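Local structure of nucleoprotein (Schmallenberg virus, 4JNG) at residues R41-N46 against H94-Y99; F155-L160 against E191-Q196. The protein encapsidates the viral RNA genome, protecting it from nucleases and forming the helical nucleocapsid that serves as template for transcription and replication. One frame throughout, in Å; residues are numbered along the deposited sequence.

Interaction 1 (R41-N46 against H94-Y99); sequences RVFFLN and HRMSGY. With nucleotides of chain A.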
loop_
_atom_site.group_PDB
_atom_site.type_symbol
_atom_site.label_atom_id
_atom_site.label_comp_id
_atom_site.label_asym_id
_atom_site.label_seq_id
_atom_site.Cartn_x
_atom_site.Cartn_y
_atom_site.Cartn_z
ATOM N N ARG B 41 -11.286 19.855 -24.563
ATOM C CA ARG B 41 -12.315 18.982 -24.006
ATOM C C ARG B 41 -11.771 17.579 -23.755
ATOM O O ARG B 41 -12.067 16.957 -22.739
ATOM C CB ARG B 41 -13.518 18.888 -24.950
ATOM C CG ARG B 41 -14.452 17.741 -24.603
ATOM C CD ARG B 41 -15.562 17.534 -25.622
ATOM N NE ARG B 41 -16.313 16.348 -25.237
ATOM C CZ ARG B 41 -17.245 16.313 -24.290
ATOM N NH1 ARG B 41 -17.593 17.408 -23.617
ATOM N NH2 ARG B 41 -17.843 15.163 -24.021
ATOM N N VAL B 42 -11.025 17.072 -24.728
ATOM C CA VAL B 42 -10.460 15.738 -24.640
ATOM C C VAL B 42 -9.348 15.712 -23.583
ATOM O O VAL B 42 -9.296 14.797 -22.761
ATOM C CB VAL B 42 -9.911 15.267 -25.995
ATOM C CG1 VAL B 42 -9.198 13.934 -25.847
ATOM C CG2 VAL B 42 -11.038 15.136 -27.013
ATOM N N PHE B 43 -8.477 16.715 -23.594
ATOM C CA PHE B 43 -7.430 16.770 -22.578
ATOM C C PHE B 43 -8.003 16.597 -21.177
ATOM O O PHE B 43 -7.587 15.693 -20.452
ATOM C CB PHE B 43 -6.614 18.059 -22.628
ATOM C CG PHE B 43 -5.578 18.132 -21.551
ATOM C CD1 PHE B 43 -4.361 17.491 -21.706
ATOM C CD2 PHE B 43 -5.835 18.795 -20.360
ATOM C CE1 PHE B 43 -3.412 17.523 -20.698
ATOM C CE2 PHE B 43 -4.892 18.832 -19.356
ATOM C CZ PHE B 43 -3.672 18.199 -19.524
ATOM N N PHE B 44 -8.959 17.448 -20.807
ATOM C CA PHE B 44 -9.406 17.513 -19.405
ATOM C C PHE B 44 -10.236 16.319 -18.942
ATOM O O PHE B 44 -10.308 16.062 -17.747
ATOM C CB PHE B 44 -10.146 18.819 -19.110
ATOM C CG PHE B 44 -9.242 20.009 -19.035
ATOM C CD1 PHE B 44 -8.362 20.152 -17.966
ATOM C CD2 PHE B 44 -9.259 20.986 -20.022
ATOM C CE1 PHE B 44 -7.517 21.239 -17.890
ATOM C CE2 PHE B 44 -8.409 22.077 -19.951
ATOM C CZ PHE B 44 -7.531 22.198 -18.885
ATOM N N LEU B 45 -10.858 15.585 -19.860
ATOM C CA LEU B 45 -11.520 14.341 -19.461
ATOM C C LEU B 45 -10.560 13.143 -19.394
ATOM O O LEU B 45 -10.842 12.168 -18.698
ATOM C CB LEU B 45 -12.706 14.036 -20.374
ATOM C CG LEU B 45 -13.845 15.050 -20.219
ATOM C CD1 LEU B 45 -14.756 15.019 -21.433
ATOM C CD2 LEU B 45 -14.628 14.802 -18.940
ATOM N N ASN B 46 -9.430 13.220 -20.099
ATOM C CA ASN B 46 -8.471 12.117 -20.161
ATOM C C ASN B 46 -7.171 12.397 -19.413
ATOM O O ASN B 46 -6.162 11.723 -19.627
ATOM C CB ASN B 46 -8.174 11.777 -21.616
ATOM C CG ASN B 46 -9.361 11.159 -22.313
ATOM O OD1 ASN B 46 -10.186 11.859 -22.893
ATOM N ND2 ASN B 46 -9.454 9.838 -22.263
ATOM N N HIS B 94 1.017 18.481 -15.923
ATOM C CA HIS B 94 0.568 19.501 -15.015
ATOM C C HIS B 94 0.651 20.887 -15.642
ATOM O O HIS B 94 -0.291 21.667 -15.541
ATOM C CB HIS B 94 1.397 19.480 -13.722
ATOM C CG HIS B 94 0.782 20.265 -12.614
ATOM N ND1 HIS B 94 1.199 21.534 -12.283
ATOM C CD2 HIS B 94 -0.237 19.972 -11.775
ATOM C CE1 HIS B 94 0.478 21.983 -11.277
ATOM N NE2 HIS B 94 -0.405 21.057 -10.953
ATOM N N ARG B 95 1.775 21.192 -16.280
ATOM C CA ARG B 95 1.961 22.505 -16.890
ATOM C C ARG B 95 0.961 22.714 -18.035
ATOM O O ARG B 95 0.342 23.768 -18.146
ATOM C CB ARG B 95 3.393 22.669 -17.390
ATOM C CG ARG B 95 4.429 22.827 -16.268
ATOM C CD ARG B 95 5.799 23.132 -16.855
ATOM N NE ARG B 95 6.839 23.212 -15.842
ATOM C CZ ARG B 95 8.132 23.430 -16.078
ATOM N NH1 ARG B 95 8.592 23.589 -17.315
ATOM N NH2 ARG B 95 8.975 23.491 -15.048
ATOM N N MET B 96 0.815 21.675 -18.849
ATOM C CA MET B 96 -0.055 21.669 -20.024
ATOM C C MET B 96 -1.494 21.994 -19.631
ATOM O O MET B 96 -2.155 22.817 -20.262
ATOM C CB MET B 96 0.030 20.279 -20.649
ATOM C CG MET B 96 -0.723 20.102 -21.938
ATOM S SD MET B 96 -0.411 18.456 -22.577
ATOM C CE MET B 96 -1.606 18.526 -23.911
ATOM N N SER B 97 -1.954 21.361 -18.553
ATOM C CA SER B 97 -3.267 21.611 -17.982
ATOM C C SER B 97 -3.481 23.075 -17.599
ATOM O O SER B 97 -4.541 23.638 -17.859
ATOM C CB SER B 97 -3.469 20.725 -16.760
ATOM O OG SER B 97 -4.714 20.972 -16.145
ATOM N N GLY B 98 -2.480 23.680 -16.963
ATOM C CA GLY B 98 -2.546 25.094 -16.602
ATOM C C GLY B 98 -2.536 26.001 -17.828
ATOM O O GLY B 98 -3.324 26.950 -17.924
ATOM N N TYR B 99 -1.651 25.709 -18.774
ATOM C CA TYR B 99 -1.600 26.505 -19.997
ATOM C C TYR B 99 -2.942 26.455 -20.739
ATOM O O TYR B 99 -3.466 27.498 -21.096
ATOM C CB TYR B 99 -0.462 26.065 -20.920
ATOM C CG TYR B 99 0.936 26.247 -20.363
ATOM C CD1 TYR B 99 1.201 27.115 -19.291
ATOM C CD2 TYR B 99 2.007 25.563 -20.923
ATOM C CE1 TYR B 99 2.490 27.274 -18.803
ATOM C CE2 TYR B 99 3.297 25.720 -20.437
ATOM C CZ TYR B 99 3.532 26.577 -19.383
ATOM O OH TYR B 99 4.817 26.723 -18.924
ATOM P P U A 30 -15.754 11.660 -12.220
ATOM O OP1 U A 30 -15.939 10.965 -10.921
ATOM O OP2 U A 30 -15.630 10.869 -13.472
ATOM O "O5'" U A 30 -16.953 12.697 -12.384
ATOM C "C5'" U A 30 -16.680 14.005 -12.899
ATOM C "C4'" U A 30 -17.937 14.736 -13.312
ATOM O "O4'" U A 30 -17.635 15.513 -14.507
ATOM C "C3'" U A 30 -19.160 13.896 -13.670
ATOM O "O3'" U A 30 -20.006 13.686 -12.539
ATOM C "C2'" U A 30 -19.863 14.780 -14.694
ATOM O "O2'" U A 30 -20.626 15.814 -14.108
ATOM C "C1'" U A 30 -18.677 15.368 -15.452
ATOM N N1 U A 30 -18.201 14.517 -16.553
ATOM C C2 U A 30 -18.792 14.686 -17.791
ATOM O O2 U A 30 -19.666 15.509 -18.000
ATOM N N3 U A 30 -18.309 13.865 -18.778
ATOM C C4 U A 30 -17.327 12.905 -18.659
ATOM O O4 U A 30 -17.006 12.242 -19.647
ATOM C C5 U A 30 -16.773 12.782 -17.346
ATOM C C6 U A 30 -17.218 13.572 -16.362
ATOM P P U A 24 6.789 22.435 -11.890
ATOM O OP1 U A 24 6.036 22.503 -13.192
ATOM O OP2 U A 24 6.126 22.884 -10.645
ATOM O "O5'" U A 24 7.262 20.936 -11.658
ATOM C "C5'" U A 24 8.118 20.256 -12.585
ATOM C "C4'" U A 24 8.565 18.941 -11.996
ATOM O "O4'" U A 24 9.543 19.180 -10.942
ATOM C "C3'" U A 24 7.483 18.118 -11.315
ATOM O "O3'" U A 24 6.725 17.363 -12.244
ATOM C "C2'" U A 24 8.310 17.239 -10.384
ATOM O "O2'" U A 24 8.969 16.153 -11.007
ATOM C "C1'" U A 24 9.363 18.233 -9.902
ATOM N N1 U A 24 8.993 18.948 -8.672
ATOM C C2 U A 24 9.160 18.280 -7.473
ATOM O O2 U A 24 9.579 17.137 -7.407
ATOM N N3 U A 24 8.808 18.998 -6.357
ATOM C C4 U A 24 8.321 20.287 -6.315
ATOM O O4 U A 24 8.050 20.798 -5.228
ATOM C C5 U A 24 8.174 20.909 -7.596
ATOM C C6 U A 24 8.504 20.234 -8.703
#
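Phe44 and Ser97 mark the closest backbone approach, 7.5 Å between their CA atoms, where the short helical pieces 41-45 and 94-99 pass with axes 11.0 Å apart and N-to-C directions at 134°. Two adjacent phenylalanines bridge the gap. With CG anti to the backbone N (chi1 178°), the Phe43 ring extends toward helix 94-99, and two of its carbons meet different residues. CE1 lies 3.7 Å from Met96 SD, a Met-aromatic contact in which the sulfur approaches obliquely, 55° off the ring normal; the extended Met96 chain lays CE along the same ring bond. CE2 reaches 3.5 Å from both CA and CB of Ser97, packing on the small residue close to its backbone. Phe44 takes Phe43 CD2 over the centre of one face, 3.7 Å above its plane, and brings its rim to the serine, CE1 lying 3.3 Å from Ser97 OG near the ring plane. That buried hydroxyl is hydrogen-bonded to the carbonyl of Pro146. Arg95 reaches away from the phenylalanines to the RNA: NE donates a nearly straight 2.9 Å hydrogen bond to OP1 of U24 of chain A. Leu45 CD2 sits 3.3 Å from C4 of U30 of chain A. Phe7 of the second subunit packs on Val42, and its Gln12 bonds Arg41 NH2, consistent with the N-terminus's role in oligomerization. Phe43 also packs edge-to-face with Phe66 of strand 61-66, while from helix 93-110 Leu100 touches both rings and Ile104 touches Phe44.

Interaction 2 (F155-L160 against E191-Q196); sequences FDFYPL and EEWMTQ
The indole of Trp193 is packed on both faces: Phe157 CE1 lies 3.6 Å above one, offset toward the rim, and CG of the adjacent Met194 lies above the opposite one, likewise toward the rim. Phe157 turns its edge to the indole in an offset edge-to-face pair with the six-membered ring, centroids 5.6 Å apart and planes inclined at 60°; the nearest atoms are Phe157 CE1 and Trp193 CE3, 3.7 Å apart. Leu160 reaches the benzo end from the opposite direction, its CD2 methyl meeting Trp193 CZ3 obliquely at 3.4 Å and CH2 slightly farther off. Trp193 places CG between its backbone N and carbonyl carbon (chi1 62°), a setting in which the ring projects from helix 190-196 toward the other segment. Phe157 sits at the N-cap position of helix 158-168, as third residue of a type I' turn (Phe155-Tyr158) closed by the 2.9 Å hydrogen bond from Tyr158 N to Phe155 O, and Leu160 lies in the first turn of that helix. The contact therefore joins the start of one helix to helix 190-196 within a buried apolar cluster. Ile201 of helix 198-209 touches both Phe157 and Trp193, Tyr185 stacks on Phe157, and Leu160 also packs on Met177, Val180 and Leu181. The polar edge of the indole is satisfied by a hydrogen bond from NE1 to the carbonyl of Gln183, and Arg223 of the third subunit packs on Trp193 and Leu160.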
loop_
_atom_site.group_PDB
_atom_site.type_symbol
_atom_site.label_atom_id
_atom_site.label_comp_id
_atom_site.label_asym_id
_atom_site.label_seq_id
_atom_site.Cartn_x
_atom_site.Cartn_y
_atom_site.Cartn_z
ATOM N N PHE B 155 -6.848 33.916 -12.995
ATOM C CA PHE B 155 -7.967 33.196 -12.390
ATOM C C PHE B 155 -8.438 33.842 -11.087
ATOM O O PHE B 155 -9.065 33.185 -10.256
ATOM C CB PHE B 155 -7.610 31.724 -12.163
ATOM C CG PHE B 155 -7.333 30.965 -13.435
ATOM C CD1 PHE B 155 -8.372 30.603 -14.289
ATOM C CD2 PHE B 155 -6.038 30.609 -13.776
ATOM C CE1 PHE B 155 -8.120 29.904 -15.461
ATOM C CE2 PHE B 155 -5.776 29.908 -14.944
ATOM C CZ PHE B 155 -6.820 29.557 -15.791
ATOM N N ASP B 156 -8.136 35.131 -10.926
ATOM C CA ASP B 156 -8.660 35.929 -9.820
ATOM C C ASP B 156 -8.559 35.177 -8.496
ATOM O O ASP B 156 -9.557 34.992 -7.799
ATOM C CB ASP B 156 -10.116 36.329 -10.113
ATOM C CG ASP B 156 -10.236 37.272 -11.297
ATOM O OD1 ASP B 156 -9.431 38.226 -11.399
ATOM O OD2 ASP B 156 -11.149 37.070 -12.125
ATOM N N PHE B 157 -7.347 34.711 -8.195
ATOM C CA PHE B 157 -7.006 34.044 -6.928
ATOM C C PHE B 157 -7.743 32.736 -6.615
ATOM O O PHE B 157 -7.520 32.155 -5.558
ATOM C CB PHE B 157 -7.175 35.018 -5.746
ATOM C CG PHE B 157 -6.022 35.966 -5.568
ATOM C CD1 PHE B 157 -4.813 35.516 -5.058
ATOM C CD2 PHE B 157 -6.152 37.312 -5.892
ATOM C CE1 PHE B 157 -3.748 36.387 -4.886
ATOM C CE2 PHE B 157 -5.094 38.187 -5.723
ATOM C CZ PHE B 157 -3.888 37.723 -5.219
ATOM N N TYR B 158 -8.594 32.244 -7.511
ATOM C CA TYR B 158 -9.422 31.079 -7.177
ATOM C C TYR B 158 -8.636 29.805 -6.833
ATOM O O TYR B 158 -8.995 29.111 -5.886
ATOM C CB TYR B 158 -10.471 30.805 -8.266
ATOM C CG TYR B 158 -11.666 31.722 -8.146
ATOM C CD1 TYR B 158 -12.445 31.717 -6.993
ATOM C CD2 TYR B 158 -12.001 32.612 -9.157
ATOM C CE1 TYR B 158 -13.533 32.561 -6.857
ATOM C CE2 TYR B 158 -13.091 33.460 -9.028
ATOM C CZ TYR B 158 -13.852 33.426 -7.877
ATOM O OH TYR B 158 -14.933 34.260 -7.741
ATOM N N PRO B 159 -7.571 29.489 -7.595
ATOM C CA PRO B 159 -6.827 28.263 -7.297
ATOM C C PRO B 159 -6.200 28.265 -5.896
ATOM O O PRO B 159 -6.129 27.222 -5.261
ATOM C CB PRO B 159 -5.738 28.233 -8.379
ATOM C CG PRO B 159 -6.270 29.074 -9.482
ATOM C CD PRO B 159 -7.084 30.145 -8.821
ATOM N N LEU B 160 -5.763 29.435 -5.438
ATOM C CA LEU B 160 -5.229 29.603 -4.087
ATOM C C LEU B 160 -6.251 29.266 -3.014
ATOM O O LEU B 160 -5.968 28.476 -2.116
ATOM C CB LEU B 160 -4.736 31.035 -3.871
ATOM C CG LEU B 160 -4.377 31.404 -2.425
ATOM C CD1 LEU B 160 -3.277 30.510 -1.876
ATOM C CD2 LEU B 160 -3.978 32.867 -2.351
ATOM N N GLU B 191 4.926 37.165 -0.644
ATOM C CA GLU B 191 4.928 38.055 0.526
ATOM C C GLU B 191 4.229 39.384 0.233
ATOM O O GLU B 191 3.608 39.973 1.117
ATOM C CB GLU B 191 6.360 38.326 1.009
ATOM C CG GLU B 191 7.001 37.192 1.801
ATOM C CD GLU B 191 7.635 36.128 0.922
ATOM O OE1 GLU B 191 6.904 35.481 0.142
ATOM O OE2 GLU B 191 8.866 35.934 1.017
ATOM N N GLU B 192 4.321 39.835 -1.017
ATOM C CA GLU B 192 3.716 41.092 -1.449
ATOM C C GLU B 192 2.195 40.963 -1.589
ATOM O O GLU B 192 1.461 41.749 -1.000
ATOM C CB GLU B 192 4.328 41.563 -2.775
ATOM C CG GLU B 192 5.855 41.506 -2.833
ATOM C CD GLU B 192 6.522 42.853 -2.628
ATOM O OE1 GLU B 192 6.129 43.831 -3.297
ATOM O OE2 GLU B 192 7.459 42.927 -1.806
ATOM N N TRP B 193 1.719 39.982 -2.359
ATOM C CA TRP B 193 0.267 39.791 -2.521
ATOM C C TRP B 193 -0.404 39.158 -1.301
ATOM O O TRP B 193 -1.617 39.299 -1.116
ATOM C CB TRP B 193 -0.092 39.007 -3.801
ATOM C CG TRP B 193 0.418 37.575 -3.933
ATOM C CD1 TRP B 193 1.413 37.144 -4.768
ATOM C CD2 TRP B 193 -0.082 36.394 -3.275
ATOM N NE1 TRP B 193 1.582 35.783 -4.652
ATOM C CE2 TRP B 193 0.678 35.299 -3.747
ATOM C CE3 TRP B 193 -1.084 36.157 -2.326
ATOM C CZ2 TRP B 193 0.473 33.992 -3.297
ATOM C CZ3 TRP B 193 -1.284 34.855 -1.879
ATOM C CH2 TRP B 193 -0.511 33.790 -2.369
ATOM N N MET B 194 0.380 38.466 -0.481
ATOM C CA MET B 194 -0.137 37.824 0.729
ATOM C C MET B 194 -0.860 38.796 1.668
ATOM O O MET B 194 -1.790 38.397 2.365
ATOM C CB MET B 194 0.996 37.108 1.474
ATOM C CG MET B 194 1.289 35.716 0.929
ATOM S SD MET B 194 2.954 35.147 1.321
ATOM C CE MET B 194 2.712 33.374 1.399
ATOM N N THR B 195 -0.444 40.062 1.683
ATOM C CA THR B 195 -1.111 41.076 2.513
ATOM C C THR B 195 -1.530 42.357 1.768
ATOM O O THR B 195 -2.444 43.051 2.216
ATOM C CB THR B 195 -0.253 41.442 3.744
ATOM O OG1 THR B 195 1.127 41.556 3.365
ATOM C CG2 THR B 195 -0.395 40.369 4.824
ATOM N N GLN B 196 -0.878 42.668 0.649
ATOM C CA GLN B 196 -1.258 43.827 -0.163
ATOM C C GLN B 196 -2.504 43.553 -1.019
ATOM O O GLN B 196 -3.179 44.493 -1.442
ATOM C CB GLN B 196 -0.094 44.268 -1.056
ATOM C CG GLN B 196 -0.180 45.708 -1.537
ATOM C CD GLN B 196 0.914 46.057 -2.530
ATOM O OE1 GLN B 196 1.954 45.397 -2.592
ATOM N NE2 GLN B 196 0.685 47.107 -3.312
#

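In the fold
Interaction 1 is complete, in sequence, before interaction 2 begins. Their centres lie about 23 Å apart and their nearest atoms about 5 Å apart. Both are buried aromatic contacts, but they stand differently to the RNA. Interaction 1 contains Arg95, which bonds an RNA phosphate directly, and its Phe43 side chain is about 9 Å from those of Lys51 and His77, which also bind RNA. Interaction 2 stays about 8 Å from the bound RNA at its nearest atom, with the Trp193 side chain about 5 Å from that of Arg184 and about 7 Å from that of Arg182, both RNA-binding. Different neighbours reach them: the second subunit meets segment 41-46, the third subunit interaction 2.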